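PDB 4OVY: haloacid dehalogenase domain protein hydrolase from Planctomyces limnophilus, which probably acts as a metal-dependent hydrolase, possibly a phosphatase, of the haloacid dehalogenase superfamily, and binds calcium. Local coordinates for residues A15-Y19 and N251-L255; V119-I123 and E166-W171; E137-M143 and W298-P303; L147-R151 and V175-P179; L255-H259 and L277-L281. All coordinates share one frame; numbering follows the deposited sequence.

Contact 1: residues A15-Y19 and N251-L255; sequences AILEY and NGLGL
The ring of Y19 takes L253 on one face: L253 CB sits 3.8 Å from the centroid of the Y19 ring and only 7° off its normal, a CH-pi contact almost over the centre. The phenol end is met obliquely by the loop before the strand, with Y19 OH 3.5 Å from G252 CA. This is helix-on-sheet packing of the Rossmann-like core of the family. The N-terminal helix 11-24 lies beside strand 253-260; the axes of 15-19 and 253-255 come within 10.2 Å at 161°, nearly antiparallel. With its CG anti to the backbone N (chi1 -174°), Y19 lays its ring along the strand end, and the L253 side chain points back the other way alongside it. The L253 branch CD2 comes 3.8 Å from Y19 CB, tucked in where the tyrosine leaves the helix. An alanine at Y19 is likely to strip the cover from L253 and open a gap between the helix and the start of the strand. Y19 OH makes a weak hydrogen bond to V229 O, just ahead of strand 230-233. One helical turn back, A15 and I16 continue the seam. They are also packed by I290 of the neighbouring strand 290-293 and by L146 of helix 141-152, respectively. I16 CG1 closes the far end, 4.1 Å from L255 CD2.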
# COMPACT_ATOMS: atom_id res chain seq x y z
N ALA A 15 15.72 -21.94 13.14
CA ALA A 15 15.93 -20.53 12.83
C ALA A 15 14.68 -19.69 13.05
O ALA A 15 14.75 -18.59 13.59
CB ALA A 15 16.41 -20.37 11.40
N ILE A 16 13.52 -20.20 12.61
CA ILE A 16 12.27 -19.47 12.74
C ILE A 16 11.92 -19.27 14.21
O ILE A 16 11.66 -18.15 14.64
CB ILE A 16 11.11 -20.17 12.00
CG1 ILE A 16 11.33 -20.06 10.49
CG2 ILE A 16 9.78 -19.54 12.39
CD1 ILE A 16 10.46 -21.00 9.69
N LEU A 17 11.93 -20.36 14.98
CA LEU A 17 11.56 -20.28 16.40
C LEU A 17 12.50 -19.38 17.18
O LEU A 17 12.05 -18.55 17.97
CB LEU A 17 11.50 -21.68 17.02
CG LEU A 17 10.42 -22.62 16.47
CD1 LEU A 17 10.64 -24.03 17.01
CD2 LEU A 17 9.02 -22.14 16.80
N GLU A 18 13.81 -19.52 16.94
CA GLU A 18 14.84 -18.73 17.62
C GLU A 18 14.69 -17.24 17.30
O GLU A 18 14.73 -16.38 18.19
CB GLU A 18 16.24 -19.22 17.19
CG GLU A 18 17.41 -18.57 17.91
CD GLU A 18 18.69 -19.40 17.82
OE1 GLU A 18 19.01 -19.88 16.70
OE2 GLU A 18 19.38 -19.59 18.86
N TYR A 19 14.52 -16.94 16.02
CA TYR A 19 14.42 -15.55 15.57
C TYR A 19 13.16 -14.88 16.11
O TYR A 19 13.23 -13.76 16.64
CB TYR A 19 14.45 -15.50 14.05
CG TYR A 19 14.49 -14.09 13.51
CD1 TYR A 19 15.67 -13.35 13.57
CD2 TYR A 19 13.37 -13.51 12.93
CE1 TYR A 19 15.72 -12.06 13.07
CE2 TYR A 19 13.42 -12.21 12.42
CZ TYR A 19 14.59 -11.49 12.50
OH TYR A 19 14.65 -10.21 12.01
N ASN A 251 19.70 -6.91 9.72
CA ASN A 251 20.06 -8.25 10.13
C ASN A 251 18.84 -9.15 10.19
O ASN A 251 18.71 -9.96 11.11
CB ASN A 251 20.78 -8.23 11.48
CG ASN A 251 22.28 -8.01 11.34
OD1 ASN A 251 22.95 -7.60 12.28
ND2 ASN A 251 22.80 -8.28 10.15
N GLY A 252 17.96 -9.02 9.20
CA GLY A 252 16.72 -9.79 9.22
C GLY A 252 16.93 -11.23 8.78
O GLY A 252 18.05 -11.63 8.42
N LEU A 253 15.85 -12.01 8.81
CA LEU A 253 15.89 -13.43 8.50
C LEU A 253 15.29 -13.69 7.12
O LEU A 253 14.19 -13.23 6.82
CB LEU A 253 15.13 -14.24 9.56
CG LEU A 253 15.06 -15.76 9.36
CD1 LEU A 253 16.45 -16.38 9.44
CD2 LEU A 253 14.13 -16.40 10.39
N GLY A 254 16.03 -14.41 6.28
CA GLY A 254 15.53 -14.81 4.97
C GLY A 254 15.50 -16.33 4.83
O GLY A 254 16.45 -17.02 5.21
N LEU A 255 14.39 -16.84 4.30
CA LEU A 255 14.27 -18.26 4.01
C LEU A 255 13.87 -18.51 2.57
O LEU A 255 13.21 -17.69 1.94
CB LEU A 255 13.27 -18.93 4.96
CG LEU A 255 13.68 -18.85 6.44
CD1 LEU A 255 12.76 -17.91 7.18
CD2 LEU A 255 13.67 -20.23 7.09

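Contact 2: residues V119-I123 and E166-W171; sequences VTEWI and EFMRPW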
# COMPACT_ATOMS: atom_id res chain seq x y z
N VAL A 119 -12.35 -13.51 -11.56
CA VAL A 119 -11.35 -14.27 -10.82
C VAL A 119 -12.00 -15.24 -9.81
O VAL A 119 -11.61 -16.40 -9.72
CB VAL A 119 -10.37 -13.34 -10.08
CG1 VAL A 119 -9.50 -14.12 -9.10
CG2 VAL A 119 -9.50 -12.58 -11.07
N THR A 120 -12.97 -14.74 -9.06
CA THR A 120 -13.63 -15.54 -8.02
C THR A 120 -14.35 -16.75 -8.59
O THR A 120 -14.26 -17.85 -8.06
CB THR A 120 -14.60 -14.66 -7.22
OG1 THR A 120 -13.84 -13.65 -6.54
CG2 THR A 120 -15.39 -15.49 -6.20
N GLU A 121 -15.06 -16.54 -9.70
CA GLU A 121 -15.73 -17.63 -10.36
C GLU A 121 -14.74 -18.64 -10.94
O GLU A 121 -14.95 -19.84 -10.81
CB GLU A 121 -16.68 -17.10 -11.43
CG GLU A 121 -17.89 -16.40 -10.83
CD GLU A 121 -18.73 -17.33 -9.97
OE1 GLU A 121 -19.52 -18.11 -10.54
OE2 GLU A 121 -18.58 -17.28 -8.72
N TRP A 122 -13.66 -18.17 -11.54
CA TRP A 122 -12.66 -19.08 -12.08
C TRP A 122 -12.00 -19.90 -10.99
O TRP A 122 -11.86 -21.12 -11.11
CB TRP A 122 -11.58 -18.32 -12.87
CG TRP A 122 -10.60 -19.26 -13.48
CD1 TRP A 122 -10.72 -19.90 -14.68
CD2 TRP A 122 -9.36 -19.70 -12.91
NE1 TRP A 122 -9.62 -20.69 -14.90
CE2 TRP A 122 -8.77 -20.60 -13.83
CE3 TRP A 122 -8.68 -19.42 -11.72
CZ2 TRP A 122 -7.54 -21.21 -13.60
CZ3 TRP A 122 -7.45 -20.04 -11.49
CH2 TRP A 122 -6.90 -20.92 -12.43
N ILE A 123 -11.58 -19.25 -9.91
CA ILE A 123 -10.77 -19.95 -8.91
C ILE A 123 -11.58 -20.95 -8.08
O ILE A 123 -11.02 -21.82 -7.43
CB ILE A 123 -9.97 -18.97 -8.02
CG1 ILE A 123 -8.67 -19.65 -7.53
CG2 ILE A 123 -10.82 -18.44 -6.87
CD1 ILE A 123 -7.51 -18.70 -7.37
N GLU A 166 -4.65 -8.10 -8.19
CA GLU A 166 -6.09 -8.33 -8.24
C GLU A 166 -6.48 -9.77 -8.55
O GLU A 166 -7.64 -10.15 -8.40
CB GLU A 166 -6.74 -7.36 -9.24
CG GLU A 166 -6.57 -5.88 -8.87
CD GLU A 166 -6.93 -5.55 -7.42
OE1 GLU A 166 -7.84 -6.18 -6.83
OE2 GLU A 166 -6.30 -4.62 -6.86
N PHE A 167 -5.51 -10.58 -8.97
CA PHE A 167 -5.72 -12.02 -9.05
C PHE A 167 -5.72 -12.66 -7.65
O PHE A 167 -6.42 -13.64 -7.42
CB PHE A 167 -4.65 -12.70 -9.91
CG PHE A 167 -4.88 -14.16 -10.08
CD1 PHE A 167 -5.91 -14.62 -10.90
CD2 PHE A 167 -4.10 -15.09 -9.40
CE1 PHE A 167 -6.14 -15.97 -11.06
CE2 PHE A 167 -4.33 -16.45 -9.55
CZ PHE A 167 -5.35 -16.89 -10.38
N MSE A 168 -4.92 -12.11 -6.73
CA MSE A 168 -4.76 -12.71 -5.39
C MSE A 168 -5.74 -12.16 -4.38
O MSE A 168 -6.20 -12.89 -3.48
CB MSE A 168 -3.34 -12.46 -4.89
CG MSE A 168 -2.32 -13.18 -5.77
SE MSE A 168 -0.49 -12.81 -5.13
CE MSE A 168 -0.33 -10.93 -5.70
N ARG A 169 -6.07 -10.89 -4.50
CA ARG A 169 -6.89 -10.20 -3.49
C ARG A 169 -8.28 -10.78 -3.21
O ARG A 169 -8.74 -10.70 -2.07
CB ARG A 169 -7.02 -8.71 -3.80
CG ARG A 169 -5.85 -7.89 -3.30
CD ARG A 169 -5.93 -6.45 -3.77
NE ARG A 169 -5.04 -5.59 -2.99
CZ ARG A 169 -4.73 -4.34 -3.30
NH1 ARG A 169 -5.19 -3.77 -4.41
NH2 ARG A 169 -3.95 -3.64 -2.49
N PRO A 170 -8.95 -11.36 -4.22
CA PRO A 170 -10.28 -11.89 -3.95
C PRO A 170 -10.35 -13.03 -2.92
O PRO A 170 -11.38 -13.20 -2.28
CB PRO A 170 -10.75 -12.39 -5.32
CG PRO A 170 -9.96 -11.58 -6.30
CD PRO A 170 -8.63 -11.38 -5.66
N TRP A 171 -9.26 -13.79 -2.76
CA TRP A 171 -9.28 -15.00 -1.93
C TRP A 171 -8.20 -15.07 -0.84
O TRP A 171 -8.25 -15.97 0.02
CB TRP A 171 -9.18 -16.24 -2.84
CG TRP A 171 -8.02 -16.19 -3.79
CD1 TRP A 171 -8.03 -15.67 -5.06
CD2 TRP A 171 -6.70 -16.66 -3.56
NE1 TRP A 171 -6.78 -15.79 -5.63
CE2 TRP A 171 -5.95 -16.39 -4.73
CE3 TRP A 171 -6.07 -17.27 -2.47
CZ2 TRP A 171 -4.60 -16.73 -4.84
CZ3 TRP A 171 -4.73 -17.61 -2.58
CH2 TRP A 171 -4.01 -17.33 -3.76
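V119 leads the contact, its CG1 branch lying between F167 and P170. Here helix 112-125 meets the short helix 165-168 and the turn after it. Helix 112-125 belongs to the helical insertion between the first and second core strands, a position consistent with a C1-type cap, so the contact joins that insertion to the core. V119 CG1 is 4.0 Å from F167 CD1 and 3.8 Å from P170 CG. CG2 also comes near F167 CD1. T120 follows at the margin, with OG1 3.6 Å from P170 CB; its hydroxyl is already bonded within its own helix, to E116 O. W122 meets the edge of the F167 ring, near that ring's plane, CZ3 lying 3.9 Å from F167 CZ. Its indole nitrogen is held by D62. F59 of helix 55-67 also packs on both rings. I123 closes the row: CD1 touches F167 CZ and also sits over one face of the W171 indole, a CH-pi contact 3.8 Å from the centroid of the five-membered ring. M168 O lies over the opposite face. The W171 CG stands between the backbone N and the carbonyl carbon (chi1 53°), which folds the indole back along its own turn. W171 NE1 can therefore bond to F167 O at 2.8 Å, on a lone pair in the carbonyl plane, with the oxygen tilted 29° from the indole plane.

Contact 3: residues E137-M143 and W298-P303; sequences ECVYQPM and WKVIFP. With EDO (1,2-ethanediol), chain F.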
# COMPACT_ATOMS: atom_id res chain seq x y z
N GLU A 137 -6.72 -24.85 -2.56
CA GLU A 137 -6.44 -25.96 -1.65
C GLU A 137 -5.04 -26.54 -1.87
O GLU A 137 -4.60 -27.42 -1.11
CB GLU A 137 -7.50 -27.05 -1.77
CG GLU A 137 -8.83 -26.65 -1.16
CD GLU A 137 -9.89 -27.73 -1.30
OE1 GLU A 137 -9.55 -28.93 -1.40
OE2 GLU A 137 -11.09 -27.37 -1.31
N CYS A 138 -4.33 -26.05 -2.89
CA CYS A 138 -2.96 -26.46 -3.15
C CYS A 138 -1.98 -25.50 -2.49
O CYS A 138 -0.91 -25.18 -3.03
CB CYS A 138 -2.74 -26.59 -4.66
SG CYS A 138 -3.88 -27.78 -5.43
N VAL A 139 -2.35 -25.05 -1.30
CA VAL A 139 -1.53 -24.18 -0.47
C VAL A 139 -0.77 -25.08 0.51
O VAL A 139 -1.17 -26.22 0.76
CB VAL A 139 -2.37 -23.13 0.29
CG1 VAL A 139 -3.07 -22.19 -0.69
CG2 VAL A 139 -3.39 -23.78 1.22
N TYR A 140 0.34 -24.56 1.04
CA TYR A 140 1.20 -25.34 1.91
C TYR A 140 0.80 -25.21 3.37
O TYR A 140 0.89 -24.13 3.96
CB TYR A 140 2.66 -24.94 1.72
CG TYR A 140 3.14 -25.02 0.29
CD1 TYR A 140 2.75 -26.07 -0.55
CD2 TYR A 140 3.98 -24.05 -0.23
CE1 TYR A 140 3.19 -26.14 -1.86
CE2 TYR A 140 4.43 -24.12 -1.54
CZ TYR A 140 4.03 -25.15 -2.35
OH TYR A 140 4.47 -25.22 -3.65
N GLN A 141 0.34 -26.32 3.95
CA GLN A 141 -0.11 -26.36 5.32
C GLN A 141 0.97 -25.86 6.30
O GLN A 141 0.65 -25.10 7.23
CB GLN A 141 -0.57 -27.78 5.68
CG GLN A 141 -0.89 -28.00 7.15
CD GLN A 141 -2.08 -27.18 7.65
OE1 GLN A 141 -3.03 -26.91 6.90
NE2 GLN A 141 -2.04 -26.80 8.91
N PRO A 142 2.24 -26.25 6.10
CA PRO A 142 3.27 -25.70 6.98
C PRO A 142 3.40 -24.18 6.90
O PRO A 142 3.73 -23.54 7.90
CB PRO A 142 4.55 -26.40 6.50
CG PRO A 142 4.08 -27.66 5.87
CD PRO A 142 2.79 -27.28 5.21
N MSE A 143 3.13 -23.59 5.74
CA MSE A 143 3.20 -22.14 5.60
C MSE A 143 1.99 -21.49 6.23
O MSE A 143 2.09 -20.40 6.77
CB MSE A 143 3.37 -21.72 4.14
CG MSE A 143 4.66 -22.28 3.54
SE MSE A 143 6.28 -21.56 4.43
CE MSE A 143 6.17 -19.74 3.67
N TRP A 298 9.06 -31.00 6.07
CA TRP A 298 7.62 -30.82 6.22
C TRP A 298 6.91 -32.17 6.34
O TRP A 298 7.05 -33.04 5.47
CB TRP A 298 7.05 -30.03 5.02
CG TRP A 298 7.37 -28.56 5.03
CD1 TRP A 298 8.01 -27.85 6.02
CD2 TRP A 298 7.00 -27.59 4.04
NE1 TRP A 298 8.09 -26.53 5.69
CE2 TRP A 298 7.47 -26.34 4.48
CE3 TRP A 298 6.32 -27.67 2.82
CZ2 TRP A 298 7.28 -25.16 3.75
CZ3 TRP A 298 6.13 -26.49 2.09
CH2 TRP A 298 6.62 -25.26 2.55
N LYS A 299 6.13 -32.33 7.41
CA LYS A 299 5.46 -33.59 7.73
C LYS A 299 4.30 -33.85 6.77
O LYS A 299 3.98 -34.99 6.47
CB LYS A 299 4.91 -33.57 9.16
CG LYS A 299 5.95 -33.49 10.26
CD LYS A 299 5.27 -33.63 11.63
CE LYS A 299 6.12 -33.11 12.77
NZ LYS A 299 7.25 -34.03 13.07
N VAL A 300 3.67 -32.76 6.33
CA VAL A 300 2.63 -32.80 5.31
C VAL A 300 2.85 -31.61 4.39
O VAL A 300 3.50 -30.64 4.78
CB VAL A 300 1.20 -32.75 5.91
CG1 VAL A 300 0.98 -33.93 6.84
CG2 VAL A 300 0.94 -31.44 6.66
N ILE A 301 2.34 -31.68 3.16
CA ILE A 301 2.46 -30.56 2.23
C ILE A 301 1.17 -29.74 2.21
O ILE A 301 1.19 -28.55 2.52
CB ILE A 301 2.80 -31.04 0.81
CG1 ILE A 301 4.06 -31.91 0.82
CG2 ILE A 301 2.97 -29.85 -0.14
CD1 ILE A 301 5.29 -31.24 1.40
N PHE A 302 0.06 -30.38 1.85
CA PHE A 302 -1.21 -29.69 1.69
C PHE A 302 -2.15 -29.97 2.87
O PHE A 302 -2.01 -30.99 3.54
CB PHE A 302 -1.88 -30.13 0.39
CG PHE A 302 -1.01 -29.94 -0.82
CD1 PHE A 302 -0.75 -28.67 -1.32
CD2 PHE A 302 -0.42 -31.03 -1.44
CE1 PHE A 302 0.06 -28.49 -2.43
CE2 PHE A 302 0.40 -30.86 -2.55
CZ PHE A 302 0.64 -29.59 -3.04
N PRO A 303 -3.10 -29.06 3.13
CA PRO A 303 -4.12 -29.34 4.15
C PRO A 303 -5.03 -30.50 3.75
O PRO A 303 -5.18 -30.79 2.56
CB PRO A 303 -4.93 -28.04 4.25
CG PRO A 303 -4.34 -27.08 3.27
CD PRO A 303 -3.33 -27.79 2.43
C1 EDO F . -3.72 -22.40 10.64
O1 EDO F . -2.97 -22.66 11.82
C2 EDO F . -3.57 -23.57 9.68
O2 EDO F . -3.99 -24.78 10.33
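The two backbones come closest at Y140 and F302, and beside that point Q141 N gives a hydrogen bond to I301 O at 2.8 Å, 150° at the hydrogen. A CA-H...O contact adds to it, Y140 CA lying 3.3 Å from the same I301 O. Among the side chains P142 sets CB over one face of W298. That CB is 3.5 Å from the centroid of the five-membered ring and 8° off the normal, a CH-pi contact. Y140 meets the six-membered ring obliquely, planes at 51°. M143, a selenomethionine bent at its second and third torsions, brings SE to 3.8 Å from W298 CZ2 in an oblique Met-aromatic contact. An alanine in place of W298 would probably leave P142, Y140 and M143 without their common partner and open a gap beneath the first turn of the helix. F302 turns its edge to carbonyls, with CD1 3.2 Å from V139 O. The buried V300 O has no polar partner. Q141 NE2 gives to O2 of a 1,2-ethanediol, probably from the crystallisation liquor, at 3.1 Å. It also bonds to E145 OE2, one turn on. The contact lays the C-terminal tail across the start of helix 141-152. W298 also packs on V257 of strand 253-260 and edge-to-face with W7, while V139 touches helix 172-176 and Y140 OH bonds to E265.

Contact 4: residues L147-R151 and V175-P179; sequences LAFLR and VYGIP
R151 grips Y176 O end-on with both terminal nitrogens, NH1 at 3.0 Å and NH2 at 2.9 Å from that one oxygen. The oxygen is tilted somewhat from the guanidinium plane, and the bonds are bent, with 136° at the NH1 hydrogen and 139° at that of NH2. G177 O hangs over one face of the guanidinium, 3.4 Å from NH2 but at too poor an angle to bond. The carbonyl of L147, from the arginine's own helix, is over the opposite face. The positive arginine thus meets a carbonyl at the C-terminal end of helix 172-176, an end that would favour a cation. A bend at the third torsion (chi3 -67°) turns the guanidinium toward it. Apolar contacts flank the bonds. L147 CD1 packs 3.7 Å from Y176 O and against Y176 CB, so the bonded oxygen is flanked by a methyl. L147 CD2 touches I178 CD1 at 4.1 Å, and I178 CG1 comes up at the guanidinium edge. G177, just past the helix and with positive phi, turns the chain toward I178. Farther out, T157 OG1 takes a second bond from R151 NH2. The contact joins two helices that pack on the central sheet: L147 rests on F41 of strand 38-41 and on T157 of strand 156-161, while Y176 and I178 lie on I159 of the latter.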
# COMPACT_ATOMS: atom_id res chain seq x y z
N LEU A 147 2.38 -18.59 8.98
CA LEU A 147 1.61 -17.33 8.96
C LEU A 147 0.88 -17.08 10.29
O LEU A 147 0.95 -15.98 10.85
CB LEU A 147 0.62 -17.32 7.81
CG LEU A 147 1.21 -17.17 6.41
CD1 LEU A 147 0.16 -17.54 5.37
CD2 LEU A 147 1.74 -15.76 6.18
N ALA A 148 0.17 -18.09 10.79
CA ALA A 148 -0.56 -17.98 12.06
C ALA A 148 0.38 -17.71 13.24
O ALA A 148 0.10 -16.88 14.10
CB ALA A 148 -1.38 -19.24 12.32
N PHE A 149 1.50 -18.44 13.26
CA PHE A 149 2.50 -18.32 14.32
C PHE A 149 3.05 -16.89 14.38
O PHE A 149 3.15 -16.29 15.44
CB PHE A 149 3.63 -19.31 14.06
CG PHE A 149 4.79 -19.21 15.02
CD1 PHE A 149 4.63 -19.58 16.35
CD2 PHE A 149 6.03 -18.77 14.59
CE1 PHE A 149 5.70 -19.50 17.24
CE2 PHE A 149 7.10 -18.69 15.48
CZ PHE A 149 6.93 -19.05 16.81
N LEU A 150 3.39 -16.35 13.22
CA LEU A 150 3.90 -14.98 13.14
C LEU A 150 2.85 -13.96 13.58
O LEU A 150 3.15 -13.03 14.33
CB LEU A 150 4.39 -14.68 11.72
CG LEU A 150 5.63 -15.50 11.31
CD1 LEU A 150 5.86 -15.43 9.81
CD2 LEU A 150 6.87 -15.04 12.07
N ARG A 151 1.61 -14.13 13.13
CA ARG A 151 0.54 -13.21 13.53
C ARG A 151 0.25 -13.30 15.03
O ARG A 151 -0.02 -12.29 15.67
CB ARG A 151 -0.71 -13.42 12.68
CG ARG A 151 -0.52 -12.93 11.24
CD ARG A 151 -1.83 -12.84 10.48
NE ARG A 151 -2.42 -14.16 10.25
CZ ARG A 151 -2.42 -14.84 9.10
NH1 ARG A 151 -2.99 -16.03 9.06
NH2 ARG A 151 -1.85 -14.36 7.99
N VAL A 175 -7.99 -17.55 2.55
CA VAL A 175 -7.07 -18.68 2.41
C VAL A 175 -5.83 -18.53 3.28
O VAL A 175 -5.43 -19.49 3.95
CB VAL A 175 -6.68 -18.88 0.92
CG1 VAL A 175 -5.60 -19.94 0.78
CG2 VAL A 175 -7.91 -19.26 0.10
N TYR A 176 -5.23 -17.34 3.27
CA TYR A 176 -3.98 -17.08 4.00
C TYR A 176 -4.15 -16.22 5.25
O TYR A 176 -3.20 -16.08 6.03
CB TYR A 176 -2.97 -16.34 3.09
CG TYR A 176 -2.51 -17.10 1.88
CD1 TYR A 176 -2.11 -18.43 1.97
CD2 TYR A 176 -2.43 -16.48 0.63
CE1 TYR A 176 -1.66 -19.12 0.85
CE2 TYR A 176 -1.98 -17.16 -0.49
CZ TYR A 176 -1.60 -18.48 -0.38
OH TYR A 176 -1.15 -19.16 -1.48
N GLY A 177 -5.32 -15.62 5.44
CA GLY A 177 -5.52 -14.66 6.52
C GLY A 177 -4.89 -13.31 6.24
O GLY A 177 -4.64 -12.54 7.16
N ILE A 178 -4.63 -13.02 4.97
CA ILE A 178 -3.96 -11.79 4.59
C ILE A 178 -4.94 -10.89 3.86
O ILE A 178 -5.43 -11.24 2.77
CB ILE A 178 -2.74 -12.09 3.70
CG1 ILE A 178 -1.72 -12.93 4.49
CG2 ILE A 178 -2.11 -10.80 3.19
CD1 ILE A 178 -0.55 -13.44 3.67
N PRO A 179 -5.26 -9.72 4.45
CA PRO A 179 -6.24 -8.81 3.85
C PRO A 179 -5.67 -8.09 2.63
O PRO A 179 -4.46 -8.04 2.46
CB PRO A 179 -6.51 -7.82 4.97
CG PRO A 179 -5.21 -7.73 5.69
CD PRO A 179 -4.63 -9.11 5.64

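Contact 5: residues L255-H259 and L277-L281; sequences LIVHH and LDRAL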
# COMPACT_ATOMS: atom_id res chain seq x y z
N LEU A 255 14.39 -16.84 4.30
CA LEU A 255 14.27 -18.26 4.01
C LEU A 255 13.87 -18.51 2.57
O LEU A 255 13.21 -17.69 1.94
CB LEU A 255 13.27 -18.93 4.96
CG LEU A 255 13.68 -18.85 6.44
CD1 LEU A 255 12.76 -17.91 7.18
CD2 LEU A 255 13.67 -20.23 7.09
N ILE A 256 14.28 -19.67 2.08
CA ILE A 256 13.98 -20.12 0.73
C ILE A 256 13.28 -21.48 0.78
O ILE A 256 13.78 -22.42 1.39
CB ILE A 256 15.27 -20.24 -0.11
CG1 ILE A 256 15.89 -18.86 -0.33
CG2 ILE A 256 14.97 -20.93 -1.45
CD1 ILE A 256 17.29 -18.91 -0.89
N VAL A 257 12.14 -21.57 0.12
CA VAL A 257 11.43 -22.84 -0.03
C VAL A 257 12.03 -23.59 -1.23
O VAL A 257 11.87 -23.15 -2.38
CB VAL A 257 9.92 -22.64 -0.23
CG1 VAL A 257 9.21 -23.98 -0.37
CG2 VAL A 257 9.32 -21.83 0.91
N HIS A 258 12.71 -24.70 -0.94
CA HIS A 258 13.35 -25.53 -1.95
C HIS A 258 12.47 -26.73 -2.28
O HIS A 258 12.17 -27.57 -1.41
CB HIS A 258 14.73 -25.98 -1.45
CG HIS A 258 15.60 -26.59 -2.51
ND1 HIS A 258 16.75 -27.29 -2.21
CD2 HIS A 258 15.48 -26.62 -3.86
CE1 HIS A 258 17.31 -27.72 -3.33
NE2 HIS A 258 16.56 -27.32 -4.35
N HIS A 259 12.05 -26.81 -3.53
CA HIS A 259 11.15 -27.87 -3.99
C HIS A 259 11.92 -29.13 -4.34
O HIS A 259 12.38 -29.30 -5.48
CB HIS A 259 10.34 -27.37 -5.17
CG HIS A 259 9.41 -26.25 -4.80
ND1 HIS A 259 8.06 -26.44 -4.63
CD2 HIS A 259 9.65 -24.95 -4.51
CE1 HIS A 259 7.50 -25.30 -4.29
NE2 HIS A 259 8.44 -24.38 -4.20
N LEU A 277 15.10 -21.52 -9.45
CA LEU A 277 15.90 -21.26 -8.26
C LEU A 277 17.31 -21.74 -8.56
O LEU A 277 17.53 -22.93 -8.77
CB LEU A 277 15.33 -22.02 -7.06
CG LEU A 277 16.15 -21.95 -5.76
CD1 LEU A 277 16.32 -20.51 -5.29
CD2 LEU A 277 15.54 -22.81 -4.67
N ASP A 278 18.26 -20.81 -8.59
CA ASP A 278 19.62 -21.10 -9.03
C ASP A 278 20.60 -20.17 -8.33
O ASP A 278 21.32 -20.59 -7.43
CB ASP A 278 19.70 -20.98 -10.55
CG ASP A 278 21.10 -21.23 -11.11
OD1 ASP A 278 21.96 -21.84 -10.43
OD2 ASP A 278 21.32 -20.82 -12.25
N ARG A 279 20.59 -18.90 -8.72
CA ARG A 279 21.51 -17.92 -8.14
C ARG A 279 21.29 -17.74 -6.63
O ARG A 279 22.25 -17.65 -5.86
CB ARG A 279 21.38 -16.57 -8.85
CG ARG A 279 21.50 -16.62 -10.37
CD ARG A 279 22.77 -17.31 -10.82
NE ARG A 279 22.82 -17.48 -12.27
CZ ARG A 279 23.81 -18.09 -12.91
NH1 ARG A 279 24.84 -18.59 -12.24
NH2 ARG A 279 23.76 -18.21 -14.24
N ALA A 280 20.02 -17.71 -6.23
CA ALA A 280 19.69 -17.54 -4.81
C ALA A 280 20.11 -18.75 -3.98
O ALA A 280 20.52 -18.60 -2.83
CB ALA A 280 18.20 -17.28 -4.64
N LEU A 281 20.00 -19.94 -4.57
CA LEU A 281 20.39 -21.19 -3.89
C LEU A 281 21.91 -21.26 -3.71
O LEU A 281 22.40 -21.57 -2.62
CB LEU A 281 19.87 -22.39 -4.69
CG LEU A 281 20.03 -23.79 -4.11
CD1 LEU A 281 19.44 -23.87 -2.71
CD2 LEU A 281 19.38 -24.81 -5.03
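Apolar contacts carry most of the join between I256 and L277. I256 CG2 is 3.8 Å from L277 CD2, and the longer branch of the isoleucine, ending in CD1, reaches A280 CB at 4.2 Å. The same L277 CD2 also meets H258 CD2 at 3.9 Å, so one leucine methyl serves two strand residues. The aromatic part is a CH-pi contact: L281 CD2 sits 4.2 Å from the centroid of the H258 ring, off-centre at 30° from the normal. H258 has its CG anti to the backbone N (chi1 -168°), which swings the imidazole out to the two leucines. Polar bonds lie outside the pair. H258 NE2 bonds to D269, and D236 takes the backbone N-H groups of D278, R279 and A280, which is likely to hold the first turn of the helix. V257 O, by contrast, is buried here with no polar partner. The contact sets helix 279-287 against one side of strand 253-260, as in an alpha/beta core. That strand lies between strands 230-233 and 290-293 in the sheet. V257 points away from the helix, and its side chain lies about 4 Å from that of N234, a calcium ligand.

From the N terminus, helix 11-24 opens contact 1, which closes only at strand 253-260 and so spans most of the chain. Contacts 2 and 4 both fall within that span, and they cross each other. The former brings in the helical insertion; contact 4 joins two core helices. W171 of the one packs on Y176 of the other. L17 and I16 of contact 1 pack on F149 of contact 4. Contact 3 opens at 137-143 and closes in the C-terminal tail, crossing contacts 1 and 2 and enclosing contacts 4 and 5. V139 touches contact 4, and Y140 and W298 touch contact 5. Contact 5 begins at L255, where contact 1 ends, and closes a short loop onto helix 279-287.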